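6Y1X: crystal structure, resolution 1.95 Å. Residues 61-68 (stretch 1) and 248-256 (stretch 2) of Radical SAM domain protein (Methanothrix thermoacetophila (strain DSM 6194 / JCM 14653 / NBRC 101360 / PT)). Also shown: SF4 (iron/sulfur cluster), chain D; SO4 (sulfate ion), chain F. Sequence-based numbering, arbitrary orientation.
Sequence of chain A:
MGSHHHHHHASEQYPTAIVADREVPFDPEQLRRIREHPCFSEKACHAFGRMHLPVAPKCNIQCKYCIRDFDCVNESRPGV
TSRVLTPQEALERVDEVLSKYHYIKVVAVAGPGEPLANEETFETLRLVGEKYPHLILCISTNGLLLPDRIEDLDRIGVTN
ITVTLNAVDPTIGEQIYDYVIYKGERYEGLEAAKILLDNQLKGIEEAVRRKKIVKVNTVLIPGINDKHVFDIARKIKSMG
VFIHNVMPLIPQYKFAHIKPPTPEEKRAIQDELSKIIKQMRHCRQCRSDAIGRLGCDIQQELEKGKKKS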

# COMPACT_ATOMS: atom_id res chain seq x y z
N ILE A 61 6.27 -11.59 -0.26
CA ILE A 61 5.23 -12.41 0.33
C ILE A 61 4.39 -13.00 -0.79
O ILE A 61 4.60 -12.70 -1.97
N GLN A 62 3.40 -13.81 -0.42
CA GLN A 62 2.42 -14.32 -1.38
C GLN A 62 1.05 -14.26 -0.73
O GLN A 62 0.74 -15.07 0.16
N CYS A 63 0.24 -13.30 -1.17
CA CYS A 63 -1.13 -13.17 -0.71
C CYS A 63 -1.98 -14.23 -1.40
O CYS A 63 -1.73 -14.57 -2.57
N LYS A 64 -2.95 -14.78 -0.68
CA LYS A 64 -3.78 -15.84 -1.25
C LYS A 64 -4.77 -15.33 -2.28
O LYS A 64 -5.50 -16.15 -2.85
N TYR A 65 -4.83 -14.02 -2.53
CA TYR A 65 -5.69 -13.44 -3.55
C TYR A 65 -4.90 -12.92 -4.75
O TYR A 65 -5.48 -12.27 -5.62
N CYS A 66 -3.60 -13.19 -4.81
CA CYS A 66 -2.72 -12.57 -5.78
C CYS A 66 -2.19 -13.61 -6.77
O CYS A 66 -1.72 -14.68 -6.36
N ILE A 67 -2.28 -13.29 -8.05
CA ILE A 67 -1.51 -13.93 -9.11
C ILE A 67 -0.37 -12.99 -9.47
O ILE A 67 -0.61 -11.84 -9.86
N ARG A 68 0.88 -13.44 -9.27
CA ARG A 68 2.03 -12.55 -9.41
C ARG A 68 2.23 -12.02 -10.82
O ARG A 68 2.98 -11.05 -10.99
N PRO A 248 -12.97 -4.04 -1.53
CA PRO A 248 -13.58 -5.36 -1.71
C PRO A 248 -12.58 -6.34 -2.32
O PRO A 248 -11.78 -5.98 -3.18
N LEU A 249 -12.61 -7.58 -1.82
CA LEU A 249 -11.86 -8.66 -2.44
C LEU A 249 -12.13 -8.74 -3.94
O LEU A 249 -13.28 -8.64 -4.38
N ILE A 250 -11.06 -8.87 -4.71
CA ILE A 250 -11.14 -9.29 -6.11
C ILE A 250 -10.84 -10.78 -6.11
O ILE A 250 -9.67 -11.17 -5.94
N PRO A 251 -11.83 -11.65 -6.26
CA PRO A 251 -11.59 -13.09 -6.07
C PRO A 251 -10.61 -13.63 -7.10
O PRO A 251 -10.81 -13.48 -8.31
N GLN A 252 -9.55 -14.26 -6.61
CA GLN A 252 -8.43 -14.67 -7.46
C GLN A 252 -7.54 -15.60 -6.66
O GLN A 252 -7.56 -15.58 -5.42
N TYR A 253 -6.76 -16.41 -7.37
CA TYR A 253 -5.85 -17.40 -6.77
C TYR A 253 -6.66 -18.23 -5.77
O TYR A 253 -7.75 -18.71 -6.13
N LYS A 254 -6.20 -18.42 -4.53
CA LYS A 254 -6.88 -19.32 -3.61
C LYS A 254 -8.19 -18.75 -3.10
O LYS A 254 -8.99 -19.50 -2.53
N PHE A 255 -8.46 -17.47 -3.34
CA PHE A 255 -9.73 -16.87 -2.97
C PHE A 255 -10.65 -16.71 -4.19
O PHE A 255 -11.62 -15.95 -4.13
N ALA A 256 -10.35 -17.42 -5.28
CA ALA A 256 -11.12 -17.29 -6.51
C ALA A 256 -12.57 -17.71 -6.36
O ALA A 256 -13.41 -17.33 -7.19

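Packing of the cluster-binding stretch (residues 61-68) against residues 248-256 of the radical SAM domain protein, with 506 Å² buried between them. The first stretch bends through a type I turn from Cys63 to Cys66, closed by Cys66 N donating to Cys63 O (3.2 Å), and the two cysteines grip the iron/sulfur cluster: Cys63 SG (chi1 m) binds FE2 and Cys66 SG (chi1 t) binds FE1, each at 2.3 Å. Cys63 points its CA-to-CB bond sideways to the second stretch and Cys66 points it away, which leaves Lys64 and Tyr65, the middle of the turn, to make the largest contacts from this side.

Lys64 O is the main acceptor of the interface. Lys254 N donates to Lys64 O at 2.9 Å and Phe255 N to the same oxygen at 3.3 Å, but both bonds are weak, with N-H...O angles of 120° and 128°. Phe255 N also serves Gln252 O within its own stretch (3.0 Å), so that one amide is shared between two carbonyls. Those carbonyl oxygens, Lys64 O and Gln252 O, lie 3.3 Å apart as two acceptors with no hydrogen bond between them; Gln252 O additionally receives a CA-H...O contact from Tyr65 CA (3.4 Å).

The Lys64 side chain (m, t, t, m) points toward the second stretch, and Phe255 (chi1 m) and Lys254 (m, t, t, t) point toward the first. Lys64 CB sits over one face of the Phe255 ring, 3.9 Å from the centroid, a CH-pi contact. Farther out, Lys64 NZ and Lys254 NZ approach to 4.3 Å, a like-charge pair bridged by one sulfate, probably from the crystallisation liquor: Lys64 NZ donates to O2 (2.8 Å) and Lys254 NZ to O1 (2.6 Å).

Tyr65 (chi1 p) starts sideways and its end leads away, carrying CE1 to 4.0 Å from cluster sulfur S4, while its OH is hydrogen-bonded elsewhere in the structure. Tyr65 CB is an apolar anchor, 3.8 Å from both Leu249 CD1 and Phe255 CD2; Leu249 (t, p) also starts sideways, but its end comes nearer. One water ties the backbones together, donating to Tyr65 O (2.9 Å) and Ile250 O (2.6 Å) and so satisfying two carbonyls that are themselves 4.3 Å apart.

Tyr253 (chi1 t) points toward the first stretch and lays its ring among backbone oxygens: Tyr253 CD2 is 3.3 Å from Cys66 O and 3.5 Å from Cys63 O, the latter at the ring edge. Tyr253 OH is hydrogen-bonded elsewhere in the structure. Cys63 O is also taken by Gln62 (t, p), which points toward the second stretch and whose NE2 donates to it at 2.8 Å with a nearly straight angle of 167°; the same NE2 lies 3.1 Å from Cys66 O and 3.9 Å from Tyr253 CE2. Ile67 (m, m) sets CD1 3.9 Å from Tyr253 CB and CG1 3.5 Å from Gln252 CD. The Gln252 side chain (t, p) folds back so that its OE1 accepts from Tyr253 N (2.8 Å, 163°).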

# COMPACT_ATOMS: atom_id res chain seq x y z
CB ILE A 61 4.34 -11.61 1.32
CG1 ILE A 61 3.49 -10.58 0.58
CG2 ILE A 61 5.21 -10.88 2.34
CD1 ILE A 61 2.53 -9.83 1.49
CB GLN A 62 2.75 -15.74 -1.84
CG GLN A 62 1.72 -16.31 -2.79
CD GLN A 62 1.63 -15.53 -4.09
OE1 GLN A 62 2.57 -15.51 -4.89
NE2 GLN A 62 0.52 -14.83 -4.29
CB CYS A 63 -1.66 -11.78 -1.06
SG CYS A 63 -0.68 -10.41 -0.42
CB LYS A 64 -4.52 -16.59 -0.15
CG LYS A 64 -3.64 -17.41 0.77
CD LYS A 64 -4.49 -18.17 1.78
CE LYS A 64 -3.67 -18.70 2.93
NZ LYS A 64 -2.88 -19.88 2.50
CB TYR A 65 -6.56 -12.32 -2.96
CG TYR A 65 -5.80 -11.26 -2.20
CD1 TYR A 65 -5.18 -10.20 -2.86
CD2 TYR A 65 -5.74 -11.29 -0.81
CE1 TYR A 65 -4.48 -9.23 -2.15
CE2 TYR A 65 -5.07 -10.32 -0.10
CZ TYR A 65 -4.44 -9.29 -0.77
OH TYR A 65 -3.78 -8.33 -0.06
CB CYS A 66 -1.54 -11.88 -5.10
SG CYS A 66 -0.31 -11.30 -6.28
CB ILE A 67 -2.38 -14.25 -10.34
CG1 ILE A 67 -3.44 -15.31 -9.99
CG2 ILE A 67 -1.51 -14.75 -11.48
CD1 ILE A 67 -2.88 -16.68 -9.72
CB ARG A 68 3.30 -13.27 -8.94
CG ARG A 68 3.36 -13.47 -7.45
CD ARG A 68 3.45 -12.13 -6.72
NE ARG A 68 4.39 -11.20 -7.36
CZ ARG A 68 5.71 -11.34 -7.34
NH1 ARG A 68 6.27 -12.36 -6.70
NH2 ARG A 68 6.48 -10.45 -7.95
CB PRO A 248 -14.76 -5.09 -2.64
CG PRO A 248 -14.35 -3.87 -3.41
CD PRO A 248 -13.59 -3.03 -2.41
CB LEU A 249 -12.21 -10.00 -1.79
CG LEU A 249 -11.68 -11.26 -2.48
CD1 LEU A 249 -10.17 -11.37 -2.32
CD2 LEU A 249 -12.36 -12.52 -1.97
CB ILE A 250 -10.16 -8.52 -7.00
CG1 ILE A 250 -10.38 -7.01 -6.89
CG2 ILE A 250 -10.28 -8.98 -8.46
CD1 ILE A 250 -11.71 -6.56 -7.46
CB PRO A 251 -12.99 -13.71 -6.24
CG PRO A 251 -13.95 -12.58 -6.02
CD PRO A 251 -13.25 -11.35 -6.51
CB GLN A 252 -7.65 -13.44 -7.96
CG GLN A 252 -6.49 -13.68 -8.93
CD GLN A 252 -6.86 -14.51 -10.15
OE1 GLN A 252 -7.02 -15.73 -10.07
NE2 GLN A 252 -7.05 -13.84 -11.28
CB TYR A 253 -4.64 -16.68 -6.20
CG TYR A 253 -3.57 -17.59 -5.64
CD1 TYR A 253 -3.33 -18.84 -6.19
CD2 TYR A 253 -2.77 -17.19 -4.57
CE1 TYR A 253 -2.34 -19.67 -5.69
CE2 TYR A 253 -1.79 -18.01 -4.06
CZ TYR A 253 -1.58 -19.25 -4.62
OH TYR A 253 -0.60 -20.07 -4.10
CB LYS A 254 -5.96 -19.65 -2.43
CG LYS A 254 -4.85 -20.61 -2.82
CD LYS A 254 -3.85 -20.81 -1.69
CE LYS A 254 -2.86 -21.91 -2.06
NZ LYS A 254 -1.93 -22.22 -0.94
CB PHE A 255 -9.51 -15.51 -2.31
CG PHE A 255 -8.87 -15.59 -0.94
CD1 PHE A 255 -8.78 -16.79 -0.26
CD2 PHE A 255 -8.37 -14.45 -0.34
CE1 PHE A 255 -8.19 -16.86 0.99
CE2 PHE A 255 -7.78 -14.51 0.93
CZ PHE A 255 -7.69 -15.71 1.59
CB ALA A 256 -10.47 -18.10 -7.63
FE1 SF4 D . 0.81 -9.93 -4.81
FE2 SF4 D . 0.55 -9.54 -2.15
FE3 SF4 D . 0.98 -7.42 -3.80
FE4 SF4 D . 2.98 -9.21 -3.32
S1 SF4 D . 2.01 -7.81 -1.78
S2 SF4 D . 2.38 -8.35 -5.37
S3 SF4 D . 1.81 -11.19 -3.16
S4 SF4 D . -0.88 -8.76 -3.78
S SO4 F . -4.09 -23.47 1.61
O1 SO4 F . -2.71 -23.61 1.15
O2 SO4 F . -4.46 -22.06 1.64
O3 SO4 F . -4.98 -24.18 0.69
O4 SO4 F . -4.22 -24.03 2.95
O HOH W 1 -7.27 -10.12 -6.24